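Local coordinates for protein ribosomal RNA small subunit methyltransferase D (Haemophilus influenzae, PDB 2IFT) that probably methylates the N2 atom of guanine 966 of 16S rRNA in the assembled small ribosomal subunit, with S-adenosylmethionine as methyl donor, at residues Gly60-Gly65 with Asn90-Asn95; Phe69-Leu72 with Lys78-Phe81; Lys94-Leu99 with Ala106-Gln111; Ser112-Leu117 with Phe137-Gln142. One frame throughout, in Å; residues are numbered along the deposited sequence.

Overall arrangement
All four contacts belong to the Rossmann-like methyltransferase fold, whose mixed sheet runs 3-2-1-4-5-7-6. Along the chain, interaction 2 falls between the two segments of interaction 1, interaction 3 starts on helix 86-98 where interaction 1 ends, and interaction 4 comes last. Interactions 2 and 3 pack helices 66-73 and 86-98 on strands 78-82 and 106-109; their centres are about 9 Å apart, and Leu96, Phe69 and Leu72 knit them into one apolar layer. Interaction 1 is centred about 6 Å from interaction 3. Interaction 4 is 17 to 21 Å from the others, centre to centre, but Ser113 reaches Gly60 O. Loop 60-65 ends strand 56-59 where class I methyltransferases bind their cofactor.

Interaction 1: residues Gly60-Gly65 with Asn90-Asn95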
loop_
_atom_site.group_PDB
_atom_site.type_symbol
_atom_site.label_atom_id
_atom_site.label_comp_id
_atom_site.label_asym_id
_atom_site.label_seq_id
_atom_site.Cartn_x
_atom_site.Cartn_y
_atom_site.Cartn_z
ATOM N N GLY A 60 3.635 1.143 -0.771
ATOM C CA GLY A 60 4.827 1.089 -1.602
ATOM C C GLY A 60 5.318 2.333 -2.293
ATOM O O GLY A 60 6.517 2.613 -2.289
ATOM N N PHE A 61 4.400 3.058 -2.913
ATOM C CA PHE A 61 4.727 4.279 -3.632
ATOM C C PHE A 61 3.694 5.302 -3.150
ATOM O O PHE A 61 2.777 5.660 -3.873
ATOM C CB PHE A 61 4.603 4.044 -5.148
ATOM C CG PHE A 61 5.509 2.956 -5.677
ATOM C CD1 PHE A 61 5.230 1.617 -5.437
ATOM C CD2 PHE A 61 6.669 3.278 -6.373
ATOM C CE1 PHE A 61 6.094 0.612 -5.879
ATOM C CE2 PHE A 61 7.544 2.282 -6.821
ATOM C CZ PHE A 61 7.259 0.949 -6.573
ATOM N N ALA A 62 3.871 5.745 -1.907
ATOM C CA ALA A 62 2.988 6.684 -1.232
ATOM C C ALA A 62 2.358 7.807 -2.049
ATOM O O ALA A 62 1.157 7.793 -2.295
ATOM C CB ALA A 62 3.714 7.270 -0.031
ATOM N N GLY A 63 3.151 8.783 -2.468
ATOM C CA GLY A 63 2.584 9.892 -3.214
ATOM C C GLY A 63 1.738 10.691 -2.234
ATOM O O GLY A 63 2.240 11.136 -1.206
ATOM N N SER A 64 0.456 10.860 -2.537
ATOM C CA SER A 64 -0.466 11.589 -1.658
ATOM C C SER A 64 -0.552 10.905 -0.298
ATOM O O SER A 64 -0.715 11.564 0.722
ATOM C CB SER A 64 -1.871 11.587 -2.242
ATOM O OG SER A 64 -1.841 11.663 -3.649
ATOM N N GLY A 65 -0.473 9.576 -0.298
ATOM C CA GLY A 65 -0.575 8.824 0.940
ATOM C C GLY A 65 -2.014 8.385 1.182
ATOM O O GLY A 65 -2.308 7.712 2.164
ATOM N N ASN A 90 8.144 14.827 2.688
ATOM C CA ASN A 90 8.013 15.804 3.772
ATOM C C ASN A 90 6.541 16.116 3.987
ATOM O O ASN A 90 6.087 16.277 5.119
ATOM C CB ASN A 90 8.746 17.108 3.452
ATOM C CG ASN A 90 10.242 16.928 3.344
ATOM O OD1 ASN A 90 10.849 16.167 4.104
ATOM N ND2 ASN A 90 10.852 17.643 2.406
ATOM N N GLN A 91 5.797 16.212 2.892
ATOM C CA GLN A 91 4.372 16.489 2.984
ATOM C C GLN A 91 3.726 15.393 3.833
ATOM O O GLN A 91 2.965 15.679 4.757
ATOM C CB GLN A 91 3.759 16.516 1.584
ATOM C CG GLN A 91 2.281 16.869 1.538
ATOM C CD GLN A 91 1.978 18.258 2.082
ATOM O OE1 GLN A 91 2.828 19.153 2.063
ATOM N NE2 GLN A 91 0.752 18.448 2.556
ATOM N N LEU A 92 4.045 14.136 3.523
ATOM C CA LEU A 92 3.499 13.014 4.279
ATOM C C LEU A 92 3.763 13.210 5.770
ATOM O O LEU A 92 2.851 13.129 6.580
ATOM C CB LEU A 92 4.124 11.692 3.817
ATOM C CG LEU A 92 3.736 11.143 2.438
ATOM C CD1 LEU A 92 4.524 9.870 2.159
ATOM C CD2 LEU A 92 2.243 10.858 2.378
ATOM N N LYS A 93 5.014 13.470 6.127
ATOM C CA LYS A 93 5.369 13.680 7.523
ATOM C C LYS A 93 4.560 14.816 8.126
ATOM O O LYS A 93 4.117 14.740 9.272
ATOM C CB LYS A 93 6.847 14.001 7.653
ATOM C CG LYS A 93 7.762 12.824 7.449
ATOM C CD LYS A 93 9.197 13.295 7.489
ATOM C CE LYS A 93 10.166 12.165 7.258
ATOM N NZ LYS A 93 11.560 12.696 7.194
ATOM N N LYS A 94 4.369 15.869 7.344
ATOM C CA LYS A 94 3.616 17.018 7.807
ATOM C C LYS A 94 2.174 16.624 8.104
ATOM O O LYS A 94 1.598 17.074 9.093
ATOM C CB LYS A 94 3.664 18.136 6.765
ATOM C CG LYS A 94 2.939 19.403 7.186
ATOM C CD LYS A 94 3.289 20.565 6.265
ATOM C CE LYS A 94 2.470 21.819 6.585
ATOM N NZ LYS A 94 1.030 21.674 6.192
ATOM N N ASN A 95 1.586 15.788 7.254
ATOM C CA ASN A 95 0.213 15.356 7.485
ATOM C C ASN A 95 0.129 14.393 8.665
ATOM O O ASN A 95 -0.834 14.424 9.420
ATOM C CB ASN A 95 -0.373 14.711 6.230
ATOM C CG ASN A 95 -0.747 15.732 5.179
ATOM O OD1 ASN A 95 -1.200 16.828 5.505
ATOM N ND2 ASN A 95 -0.576 15.379 3.913
HETATM O O HOH W 1 0.602 13.796 1.828
#
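The loop 60-65, which follows strand 56-59, turns through a type II' beta turn from Ala62 to Gly65, closed by Gly65 N to Ala62 O at 3.1 Å, and comes nearest the helical segment 90-95 where Gly65 CA lies 6.7 Å from Leu92 CA. Leu92 carries the contact across the gap. With CG beside the backbone N (chi1 -71°), its fork extends toward the loop and splits between two parts of the turn. One methyl, CD1, presses end-on against Ala62 CB at 3.5 Å, tight for two carbons. The other, CD2, lies against backbone: it is 3.5 Å from Ser64 O and 3.8 Å from Gly65 CA, and it also borders Gly63 O. Gly65, with positive phi and no side chain, presents bare backbone to this methyl. Polar contact is indirect. A water receives a weak bond from Asn95 ND2 and donates to Ser64 O at 2.8 Å, tying the turn to the next turn of the helix; Asn95 ND2 also bonds Pro26 O. Gly63 N is held by Glu83 OE1, while Phe69 and Phe81 close around Leu92 from the adjoining helix and strand. The glycine-rich loop after the first strand is the cofactor-binding loop in class I methyltransferases, and this one probably serves likewise. The chemistry implies a loop steadied from one flank mainly by a forked apolar side chain, with a single water joining its backbone to the helix.

Interaction 2: residues Phe69-Leu72 with Lys78-Phe81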
loop_
_atom_site.group_PDB
_atom_site.type_symbol
_atom_site.label_atom_id
_atom_site.label_comp_id
_atom_site.label_asym_id
_atom_site.label_seq_id
_atom_site.Cartn_x
_atom_site.Cartn_y
_atom_site.Cartn_z
ATOM N N PHE A 69 -3.098 6.633 4.564
ATOM C CA PHE A 69 -3.851 7.408 5.542
ATOM C C PHE A 69 -5.185 6.710 5.770
ATOM O O PHE A 69 -5.654 6.603 6.904
ATOM C CB PHE A 69 -4.079 8.835 5.042
ATOM C CG PHE A 69 -2.840 9.687 5.064
ATOM C CD1 PHE A 69 -2.450 10.402 3.943
ATOM C CD2 PHE A 69 -2.070 9.784 6.213
ATOM C CE1 PHE A 69 -1.309 11.196 3.966
ATOM C CE2 PHE A 69 -0.928 10.575 6.244
ATOM C CZ PHE A 69 -0.548 11.282 5.118
ATOM N N GLU A 70 -5.786 6.215 4.692
ATOM C CA GLU A 70 -7.058 5.521 4.807
ATOM C C GLU A 70 -6.886 4.370 5.788
ATOM O O GLU A 70 -7.685 4.201 6.707
ATOM C CB GLU A 70 -7.493 4.984 3.449
ATOM C CG GLU A 70 -8.971 4.684 3.343
ATOM C CD GLU A 70 -9.823 5.923 3.549
ATOM O OE1 GLU A 70 -9.611 6.933 2.832
ATOM O OE2 GLU A 70 -10.712 5.883 4.431
ATOM N N ALA A 71 -5.831 3.581 5.597
ATOM C CA ALA A 71 -5.556 2.455 6.480
ATOM C C ALA A 71 -5.389 2.939 7.917
ATOM O O ALA A 71 -5.852 2.294 8.862
ATOM C CB ALA A 71 -4.302 1.732 6.025
ATOM N N LEU A 72 -4.711 4.069 8.081
ATOM C CA LEU A 72 -4.519 4.631 9.408
ATOM C C LEU A 72 -5.868 5.007 10.006
ATOM O O LEU A 72 -6.175 4.645 11.138
ATOM C CB LEU A 72 -3.624 5.864 9.343
ATOM C CG LEU A 72 -2.130 5.574 9.200
ATOM C CD1 LEU A 72 -1.382 6.869 8.927
ATOM C CD2 LEU A 72 -1.626 4.894 10.472
ATOM N N LYS A 78 -0.129 -0.562 11.930
ATOM C CA LYS A 78 0.935 0.304 11.453
ATOM C C LYS A 78 0.977 0.438 9.943
ATOM O O LYS A 78 0.671 -0.502 9.205
ATOM C CB LYS A 78 2.300 -0.205 11.933
ATOM C CG LYS A 78 3.423 0.806 11.715
ATOM C CD LYS A 78 4.780 0.266 12.148
ATOM C CE LYS A 78 5.857 1.334 12.030
ATOM N NZ LYS A 78 7.220 0.808 12.343
ATOM N N VAL A 79 1.353 1.628 9.494
ATOM C CA VAL A 79 1.494 1.898 8.078
ATOM C C VAL A 79 2.868 2.516 7.872
ATOM O O VAL A 79 3.271 3.424 8.598
ATOM C CB VAL A 79 0.428 2.883 7.566
ATOM C CG1 VAL A 79 0.660 3.170 6.095
ATOM C CG2 VAL A 79 -0.959 2.306 7.779
ATOM N N THR A 80 3.594 1.986 6.899
ATOM C CA THR A 80 4.911 2.481 6.556
ATOM C C THR A 80 4.759 3.044 5.151
ATOM O O THR A 80 4.224 2.371 4.263
ATOM C CB THR A 80 5.934 1.348 6.542
ATOM O OG1 THR A 80 5.994 0.763 7.844
ATOM C CG2 THR A 80 7.311 1.864 6.156
ATOM N N PHE A 81 5.198 4.286 4.963
ATOM C CA PHE A 81 5.110 4.946 3.668
ATOM C C PHE A 81 6.483 5.025 3.007
ATOM O O PHE A 81 7.426 5.537 3.602
ATOM C CB PHE A 81 4.577 6.378 3.813
ATOM C CG PHE A 81 3.255 6.484 4.528
ATOM C CD1 PHE A 81 3.179 6.339 5.914
ATOM C CD2 PHE A 81 2.093 6.785 3.821
ATOM C CE1 PHE A 81 1.960 6.502 6.584
ATOM C CE2 PHE A 81 0.876 6.946 4.479
ATOM C CZ PHE A 81 0.809 6.807 5.861
#
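Within the beta-alpha-beta unit formed by strand 56-59, helix 66-73 and strand 78-82 of the Rossmann-like fold, Ala71 and Leu72 of the helix meet Val79 of the returning strand, and Phe69 and Leu72 meet Phe81. Every residue that touches is buried, and the side-chain contacts are all apolar. Val79 reaches over with CG2, which stands anti to its own carbonyl carbon and touches both Ala71 CB and Leu72 CG, each at 3.8 Å. The other Val79 methyl, CG1, turns along its own strand and lies over one face of the Phe81 ring, toward its rim. Leu72 comes at that ring from the opposite direction, with CD1 at the edge and in the ring plane. The two phenylalanine rings meet obliquely, their centroids 5.3 Å apart and their planes at 46°, with Phe81 CE2 over one face of Phe69. Leu96 of helix 86-98 packs on Phe69, Leu72 and Phe81 together, extending the layer toward the next strand. Next to CZ on the ring edge, Phe81 CE2 comes within 4.0 Å of the backbone atom Phe69 N.

Interaction 3: residues Lys94-Leu99 with Ala106-Gln111; sequences KNLQTL and AEVINQ
Leu96, near the end of helix 86-98, drops its forked end onto Ala106 and Val108 of strand 106-109, alternate residues whose side chains point to the same face of the sheet. This is the tight part. Leu96 CD1 rests 3.6 Å from Ala106 CB and 3.7 Å from Val108 CG2, wedged between the two, while Leu96 CD2 lies 3.7 Å from Ala106 CB, so the two methyls of the fork share the alanine. Val108 offers CG2 because its CG1 is turned anti to the backbone N (chi1 179°). Phe69, Leu72 and Phe81 pack against Leu96 as well, so its branch is enclosed by both helix and sheet partners. The loose side is the outer surface of the helix, where Lys94, Gln97 and Thr98 face solvent and approach nothing on the strand. Within the helix, Thr98 OG1 donates to Lys94 O at 2.8 Å from above the carbonyl plane, and Thr98 N reaches the same oxygen from the opposite face, at 2.7 Å. This double grip lies one residue before Leu99, where the chain leaves helical angles and is poorly ordered. The contact completes the unit of strand 78-82, helix 86-98 and strand 106-109 at one edge of the mixed sheet. Dispersion between aliphatic groups thus joins the segments, and within 94-99 it is Leu96 that meets the strand.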
loop_
_atom_site.group_PDB
_atom_site.type_symbol
_atom_site.label_atom_id
_atom_site.label_comp_id
_atom_site.label_asym_id
_atom_site.label_seq_id
_atom_site.Cartn_x
_atom_site.Cartn_y
_atom_site.Cartn_z
ATOM N N LYS A 94 4.369 15.869 7.344
ATOM C CA LYS A 94 3.616 17.018 7.807
ATOM C C LYS A 94 2.174 16.624 8.104
ATOM O O LYS A 94 1.598 17.074 9.093
ATOM C CB LYS A 94 3.664 18.136 6.765
ATOM C CG LYS A 94 2.939 19.403 7.186
ATOM C CD LYS A 94 3.289 20.565 6.265
ATOM C CE LYS A 94 2.470 21.819 6.585
ATOM N NZ LYS A 94 1.030 21.674 6.192
ATOM N N ASN A 95 1.586 15.788 7.254
ATOM C CA ASN A 95 0.213 15.356 7.485
ATOM C C ASN A 95 0.129 14.393 8.665
ATOM O O ASN A 95 -0.834 14.424 9.420
ATOM C CB ASN A 95 -0.373 14.711 6.230
ATOM C CG ASN A 95 -0.747 15.732 5.179
ATOM O OD1 ASN A 95 -1.200 16.828 5.505
ATOM N ND2 ASN A 95 -0.576 15.379 3.913
ATOM N N LEU A 96 1.138 13.542 8.826
ATOM C CA LEU A 96 1.158 12.589 9.934
ATOM C C LEU A 96 1.418 13.296 11.255
ATOM O O LEU A 96 1.270 12.720 12.333
ATOM C CB LEU A 96 2.237 11.539 9.717
ATOM C CG LEU A 96 1.984 10.482 8.652
ATOM C CD1 LEU A 96 3.188 9.546 8.596
ATOM C CD2 LEU A 96 0.711 9.714 8.973
ATOM N N GLN A 97 1.853 14.542 11.169
ATOM C CA GLN A 97 2.097 15.314 12.366
ATOM C C GLN A 97 0.818 16.115 12.523
ATOM O O GLN A 97 0.351 16.351 13.636
ATOM C CB GLN A 97 3.322 16.205 12.173
ATOM C CG GLN A 97 3.275 17.512 12.916
ATOM C CD GLN A 97 3.295 18.690 11.964
ATOM O OE1 GLN A 97 4.357 19.114 11.506
ATOM N NE2 GLN A 97 2.116 19.210 11.639
ATOM N N THR A 98 0.245 16.504 11.386
ATOM C CA THR A 98 -1.012 17.240 11.368
ATOM C C THR A 98 -2.005 16.377 12.124
ATOM O O THR A 98 -2.654 16.836 13.057
ATOM C CB THR A 98 -1.519 17.462 9.929
ATOM O OG1 THR A 98 -0.782 18.532 9.322
ATOM C CG2 THR A 98 -3.000 17.797 9.932
ATOM N N LEU A 99 -2.135 15.123 11.711
ATOM C CA LEU A 99 -3.014 14.197 12.412
ATOM C C LEU A 99 -2.061 13.378 13.266
ATOM O O LEU A 99 -1.168 12.716 12.741
ATOM C CB LEU A 99 -3.755 13.277 11.440
ATOM C CG LEU A 99 -3.524 13.431 9.943
ATOM C CD1 LEU A 99 -2.863 12.183 9.389
ATOM C CD2 LEU A 99 -4.855 13.660 9.268
ATOM N N ALA A 106 2.766 5.166 12.411
ATOM C CA ALA A 106 3.076 5.510 11.022
ATOM C C ALA A 106 4.549 5.856 10.855
ATOM O O ALA A 106 5.141 6.515 11.709
ATOM C CB ALA A 106 2.218 6.678 10.566
ATOM N N GLU A 107 5.137 5.412 9.750
ATOM C CA GLU A 107 6.542 5.682 9.478
ATOM C C GLU A 107 6.773 6.042 8.018
ATOM O O GLU A 107 6.188 5.440 7.126
ATOM C CB GLU A 107 7.387 4.462 9.838
ATOM C CG GLU A 107 8.823 4.559 9.380
ATOM C CD GLU A 107 9.662 3.383 9.821
ATOM O OE1 GLU A 107 9.143 2.243 9.844
ATOM O OE2 GLU A 107 10.849 3.601 10.133
ATOM N N VAL A 108 7.638 7.021 7.781
ATOM C CA VAL A 108 7.953 7.460 6.425
ATOM C C VAL A 108 9.414 7.158 6.110
ATOM O O VAL A 108 10.316 7.649 6.789
ATOM C CB VAL A 108 7.718 8.989 6.254
ATOM C CG1 VAL A 108 8.087 9.430 4.831
ATOM C CG2 VAL A 108 6.261 9.331 6.546
ATOM N N ILE A 109 9.643 6.333 5.092
ATOM C CA ILE A 109 10.996 5.987 4.677
ATOM C C ILE A 109 11.206 6.594 3.303
ATOM O O ILE A 109 10.517 6.232 2.352
ATOM C CB ILE A 109 11.194 4.459 4.598
ATOM C CG1 ILE A 109 11.020 3.846 5.991
ATOM C CG2 ILE A 109 12.584 4.139 4.043
ATOM C CD1 ILE A 109 11.190 2.347 6.036
ATOM N N ASN A 110 12.147 7.529 3.214
ATOM C CA ASN A 110 12.444 8.224 1.965
ATOM C C ASN A 110 13.322 7.385 1.030
ATOM O O ASN A 110 14.534 7.590 0.930
ATOM C CB ASN A 110 13.112 9.576 2.281
ATOM C CG ASN A 110 13.432 10.388 1.032
ATOM O OD1 ASN A 110 12.603 10.522 0.131
ATOM N ND2 ASN A 110 14.634 10.945 0.981
ATOM N N GLN A 111 12.690 6.432 0.354
ATOM C CA GLN A 111 13.362 5.555 -0.595
ATOM C C GLN A 111 12.367 5.055 -1.621
ATOM O O GLN A 111 11.151 5.053 -1.392
ATOM C CB GLN A 111 13.931 4.311 0.089
ATOM C CG GLN A 111 15.198 4.474 0.877
ATOM C CD GLN A 111 15.641 3.157 1.484
ATOM O OE1 GLN A 111 15.751 2.143 0.780
ATOM N NE2 GLN A 111 15.899 3.158 2.790
#

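Interaction 4: residues Ser112-Leu117 with Phe137-Gln142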
loop_
_atom_site.group_PDB
_atom_site.type_symbol
_atom_site.label_atom_id
_atom_site.label_comp_id
_atom_site.label_asym_id
_atom_site.label_seq_id
_atom_site.Cartn_x
_atom_site.Cartn_y
_atom_site.Cartn_z
ATOM N N SER A 112 12.898 4.616 -2.751
ATOM C CA SER A 112 12.076 4.022 -3.789
ATOM C C SER A 112 11.891 2.594 -3.305
ATOM O O SER A 112 12.843 1.985 -2.802
ATOM C CB SER A 112 12.823 3.980 -5.117
ATOM O OG SER A 112 12.201 3.048 -5.988
ATOM N N SER A 113 10.690 2.053 -3.446
ATOM C CA SER A 113 10.456 0.683 -3.013
ATOM C C SER A 113 11.262 -0.294 -3.855
ATOM O O SER A 113 11.566 -1.403 -3.417
ATOM C CB SER A 113 8.973 0.338 -3.106
ATOM O OG SER A 113 8.310 0.677 -1.901
ATOM N N LEU A 114 11.613 0.117 -5.066
ATOM C CA LEU A 114 12.384 -0.751 -5.944
ATOM C C LEU A 114 13.738 -1.089 -5.331
ATOM O O LEU A 114 14.297 -2.151 -5.607
ATOM C CB LEU A 114 12.571 -0.085 -7.311
ATOM C CG LEU A 114 11.243 0.131 -8.052
ATOM C CD1 LEU A 114 11.483 0.874 -9.358
ATOM C CD2 LEU A 114 10.580 -1.219 -8.311
ATOM N N ASP A 115 14.269 -0.197 -4.502
ATOM C CA ASP A 115 15.557 -0.465 -3.875
ATOM C C ASP A 115 15.395 -0.867 -2.422
ATOM O O ASP A 115 16.098 -1.754 -1.942
ATOM C CB ASP A 115 16.501 0.746 -3.993
ATOM C CG ASP A 115 17.057 0.914 -5.404
ATOM O OD1 ASP A 115 17.437 -0.105 -6.019
ATOM O OD2 ASP A 115 17.126 2.057 -5.898
ATOM N N PHE A 116 14.466 -0.221 -1.726
ATOM C CA PHE A 116 14.209 -0.533 -0.325
ATOM C C PHE A 116 13.901 -2.024 -0.135
ATOM O O PHE A 116 14.416 -2.660 0.782
ATOM C CB PHE A 116 13.028 0.307 0.191
ATOM C CG PHE A 116 12.458 -0.164 1.511
ATOM C CD1 PHE A 116 11.268 -0.885 1.553
ATOM C CD2 PHE A 116 13.083 0.157 2.711
ATOM C CE1 PHE A 116 10.698 -1.271 2.778
ATOM C CE2 PHE A 116 12.526 -0.224 3.943
ATOM C CZ PHE A 116 11.330 -0.938 3.972
ATOM N N LEU A 117 13.059 -2.563 -1.016
ATOM C CA LEU A 117 12.650 -3.961 -0.953
ATOM C C LEU A 117 13.715 -4.985 -1.366
ATOM O O LEU A 117 13.463 -6.180 -1.299
ATOM C CB LEU A 117 11.382 -4.172 -1.802
ATOM C CG LEU A 117 10.098 -3.430 -1.394
ATOM C CD1 LEU A 117 9.013 -3.703 -2.418
ATOM C CD2 LEU A 117 9.639 -3.882 -0.007
ATOM N N PHE A 137 6.692 0.906 -16.950
ATOM C CA PHE A 137 8.047 0.496 -16.583
ATOM C C PHE A 137 8.119 -0.813 -15.783
ATOM O O PHE A 137 9.104 -1.070 -15.089
ATOM C CB PHE A 137 8.733 1.623 -15.811
ATOM N N ASN A 138 7.089 -1.645 -15.892
ATOM C CA ASN A 138 7.053 -2.912 -15.167
ATOM C C ASN A 138 7.505 -2.722 -13.720
ATOM O O ASN A 138 8.135 -3.602 -13.136
ATOM C CB ASN A 138 7.941 -3.947 -15.863
ATOM N N LEU A 139 7.168 -1.577 -13.139
ATOM C CA LEU A 139 7.555 -1.282 -11.767
ATOM C C LEU A 139 6.792 -2.103 -10.732
ATOM O O LEU A 139 7.384 -2.619 -9.780
ATOM C CB LEU A 139 7.389 0.214 -11.494
ATOM C CG LEU A 139 8.257 1.039 -12.457
ATOM C CD1 LEU A 139 8.076 2.524 -12.205
ATOM C CD2 LEU A 139 9.721 0.630 -12.290
ATOM N N ALA A 140 5.482 -2.229 -10.912
ATOM C CA ALA A 140 4.683 -3.015 -9.985
ATOM C C ALA A 140 5.189 -4.461 -10.028
ATOM O O ALA A 140 5.255 -5.129 -9.002
ATOM C CB ALA A 140 3.202 -2.949 -10.371
ATOM N N GLU A 141 5.559 -4.927 -11.218
ATOM C CA GLU A 141 6.060 -6.288 -11.381
ATOM C C GLU A 141 7.377 -6.466 -10.624
ATOM O O GLU A 141 7.584 -7.476 -9.942
ATOM C CB GLU A 141 6.255 -6.599 -12.858
ATOM N N GLN A 142 8.266 -5.488 -10.747
ATOM C CA GLN A 142 9.547 -5.550 -10.046
ATOM C C GLN A 142 9.331 -5.615 -8.524
ATOM O O GLN A 142 9.972 -6.405 -7.821
ATOM C CB GLN A 142 10.399 -4.329 -10.399
ATOM C CG GLN A 142 10.847 -4.267 -11.863
ATOM C CD GLN A 142 11.605 -2.982 -12.188
ATOM O OE1 GLN A 142 12.609 -2.657 -11.539
ATOM N NE2 GLN A 142 11.127 -2.244 -13.195
#
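Apolar contact between the segments centres on Leu114 of helix 113-116, which meets Leu139 and Gln142 on the first turn of helix 139-149. Its CD1 abuts CD2 of Leu139 at 3.4 Å, closer than usual for two methyls, the side chains crossing at about a right angle. Its other methyl, CD2, lies against the aliphatic root of Gln142, 3.8 Å from Gln142 CB, and is equally near Leu139 O. A chi1 of -64° turns the fork of Leu114 away from its own carbonyl and across to the neighbouring helix. The hydrogen bonds lie within each segment, at the two helix starts. Ser112 is the N-cap of helix 113-116: its OG accepts from Leu114 N at 3.1 Å, with an angle of 142° at the hydrogen, and its carbonyl oxygen receives both Asp115 N and Phe116 N. On the other side, the extended side chain of Gln142 runs toward the start of its helix, where NE2 makes weak bonds to Phe137 O at 3.0 Å and to Asn138 O at 3.3 Å. Asn138 occupies the N-cap position there, and its backbone oxygen also takes Gln142 N at 3.0 Å. The patch lies at the surface, where Gln142 is exposed. Deeper in, Leu117 packs on Leu146 and Leu147 of helix 139-149, Ser113 OG bonds Gly60 O beyond strand 56-59, and Ala140 rests on Val161 and Thr163 of strand 157-164, so the short helix 113-116 lies between the loop after strand 56-59 and helix 139-149.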